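Local coordinates for protein tubulin binding cofactor C (Leishmania major, PDB 5AJ8) that probably acts as a chaperone in the folding of tubulin, the part described here being its C-terminal beta-helical domain, at residues C37-L42 against C56-A61. The protein carries 1 engineered substitution. Residues are numbered along the deposited sequence; the frame is centred on the assembly and turned at random.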
loop_
_atom_site.group_PDB
_atom_site.type_symbol
_atom_site.label_atom_id
_atom_site.label_comp_id
_atom_site.label_asym_id
_atom_site.label_seq_id
_atom_site.Cartn_x
_atom_site.Cartn_y
_atom_site.Cartn_z
ATOM N N CYS A 37 0.993 -13.408 -0.904
ATOM C CA CYS A 37 -0.344 -13.041 -0.446
ATOM C C CYS A 37 -0.753 -11.665 -0.942
ATOM O O CYS A 37 0.038 -10.964 -1.558
ATOM C CB CYS A 37 -0.441 -13.113 1.077
ATOM S SG CYS A 37 0.606 -11.967 1.978
ATOM N N ALA A 38 -2.021 -11.338 -0.700
ATOM C CA ALA A 38 -2.556 -10.033 -0.962
ATOM C C ALA A 38 -2.704 -9.344 0.373
ATOM O O ALA A 38 -3.153 -9.957 1.353
ATOM C CB ALA A 38 -3.906 -10.139 -1.661
ATOM N N ILE A 39 -2.349 -8.069 0.414
ATOM C CA ILE A 39 -2.405 -7.289 1.646
ATOM C C ILE A 39 -3.302 -6.077 1.408
ATOM O O ILE A 39 -2.990 -5.232 0.596
ATOM C CB ILE A 39 -0.989 -6.850 2.078
ATOM C CG1 ILE A 39 -0.086 -8.070 2.260
ATOM C CG2 ILE A 39 -1.039 -6.039 3.366
ATOM C CD1 ILE A 39 1.346 -7.705 2.613
ATOM N N TYR A 40 -4.424 -6.019 2.114
ATOM C CA TYR A 40 -5.419 -4.961 1.950
ATOM C C TYR A 40 -5.395 -4.054 3.173
ATOM O O TYR A 40 -5.751 -4.506 4.269
ATOM C CB TYR A 40 -6.792 -5.601 1.802
ATOM C CG TYR A 40 -6.920 -6.460 0.581
ATOM C CD1 TYR A 40 -7.094 -5.888 -0.662
ATOM C CD2 TYR A 40 -6.875 -7.847 0.669
ATOM C CE1 TYR A 40 -7.207 -6.667 -1.778
ATOM C CE2 TYR A 40 -7.007 -8.632 -0.442
ATOM C CZ TYR A 40 -7.159 -8.040 -1.662
ATOM O OH TYR A 40 -7.302 -8.810 -2.772
ATOM N N CYS A 41 -4.943 -2.807 2.997
ATOM C CA CYS A 41 -4.889 -1.829 4.077
ATOM C C CYS A 41 -5.941 -0.717 3.937
ATOM O O CYS A 41 -6.015 -0.027 2.914
ATOM C CB CYS A 41 -3.524 -1.155 4.178
ATOM S SG CYS A 41 -2.083 -2.251 4.082
ATOM N N LEU A 42 -6.727 -0.532 4.987
ATOM C CA LEU A 42 -7.518 0.673 5.118
ATOM C C LEU A 42 -6.523 1.858 5.230
ATOM O O LEU A 42 -5.358 1.668 5.576
ATOM C CB LEU A 42 -8.445 0.586 6.328
ATOM C CG LEU A 42 -9.462 -0.564 6.338
ATOM C CD1 LEU A 42 -10.334 -0.521 7.579
ATOM C CD2 LEU A 42 -10.327 -0.565 5.077
ATOM N N CYS A 56 4.032 -10.260 -3.196
ATOM C CA CYS A 56 2.798 -9.816 -2.563
ATOM C C CYS A 56 2.145 -8.772 -3.434
ATOM O O CYS A 56 2.825 -8.064 -4.163
ATOM C CB CYS A 56 3.053 -9.210 -1.172
ATOM S SG CYS A 56 3.640 -10.355 0.074
ATOM N N ARG A 57 0.814 -8.696 -3.347
ATOM C CA ARG A 57 0.032 -7.607 -3.925
ATOM C C ARG A 57 -0.482 -6.782 -2.750
ATOM O O ARG A 57 -1.167 -7.323 -1.888
ATOM C CB ARG A 57 -1.160 -8.177 -4.725
ATOM C CG ARG A 57 -0.936 -8.487 -6.179
ATOM C CD ARG A 57 0.119 -9.544 -6.393
ATOM N NE ARG A 57 -0.051 -10.746 -5.576
ATOM C CZ ARG A 57 0.931 -11.623 -5.364
ATOM N NH1 ARG A 57 2.141 -11.437 -5.924
ATOM N NH2 ARG A 57 0.701 -12.688 -4.583
ATOM N N VAL A 58 -0.153 -5.490 -2.712
ATOM C CA VAL A 58 -0.427 -4.626 -1.558
ATOM C C VAL A 58 -1.255 -3.405 -1.956
ATOM O O VAL A 58 -0.940 -2.752 -2.950
ATOM C CB VAL A 58 0.886 -4.162 -0.945
ATOM C CG1 VAL A 58 0.676 -3.380 0.342
ATOM C CG2 VAL A 58 1.773 -5.372 -0.680
ATOM N N TYR A 59 -2.364 -3.161 -1.241
ATOM C CA TYR A 59 -3.242 -2.022 -1.492
ATOM C C TYR A 59 -3.170 -1.165 -0.255
ATOM O O TYR A 59 -3.600 -1.587 0.801
ATOM C CB TYR A 59 -4.676 -2.478 -1.759
ATOM C CG TYR A 59 -4.813 -3.443 -2.942
ATOM C CD1 TYR A 59 -4.510 -4.776 -2.809
ATOM C CD2 TYR A 59 -5.215 -2.992 -4.195
ATOM C CE1 TYR A 59 -4.602 -5.648 -3.882
ATOM C CE2 TYR A 59 -5.307 -3.859 -5.286
ATOM C CZ TYR A 59 -5.001 -5.194 -5.118
ATOM O OH TYR A 59 -5.128 -6.094 -6.169
ATOM N N VAL A 60 -2.595 0.021 -0.359
ATOM C CA VAL A 60 -2.368 0.870 0.824
ATOM C C VAL A 60 -2.491 2.362 0.498
ATOM O O VAL A 60 -1.993 2.836 -0.550
ATOM C CB VAL A 60 -0.963 0.582 1.446
ATOM C CG1 VAL A 60 0.147 0.802 0.437
ATOM C CG2 VAL A 60 -0.723 1.372 2.721
ATOM N N ALA A 61 -3.167 3.076 1.388
ATOM C CA ALA A 61 -3.124 4.518 1.421
ATOM C C ALA A 61 -2.377 4.949 2.684
ATOM O O ALA A 61 -2.613 4.378 3.757
ATOM C CB ALA A 61 -4.533 5.099 1.406
#
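Strands 38-41 and 56-61 run parallel, their axes 4.6 Å apart at closest approach and their N-to-C directions only 7° apart. Strand 47-51 of a second parallel sheet intervenes in sequence, so the two are equivalent strands of successive coils of a beta-helix. Four backbone hydrogen bonds fit the register A38-R57, I39-V58, Y40-Y59: R57 N donates to C37 O, I39 donates to R57 O and accepts from Y59 N, and C41 N goes on to Y59 O, the alternation of a parallel pair. The Y59 N to I39 O bond is 2.8 Å long and nearly straight at 168°.

Several pairs are alike. On one face C37 SG meets C56 SG at 3.9 Å, too far for a disulphide, and I39 CD1 meets V58 CG2 at 4.1 Å. Farther along, C41 SG approaches V60 CB at 4.0 Å.

On the face of A38 and R57, Y40 and Y59 point the same way, each with CG anti to its carbonyl carbon. Their planes differ by 12°, but with centroids 5.0 Å apart the rings are slid and barely overlap. Y59 stacks on Y76 of strand 73-79, in the next coil. Y40 OH is hydrogen-bonded to S164 OG and R162 NH1, and Y59 OH to R162 O; between the rings Y40 CE1 sits 3.5 Å from Y59 CD1.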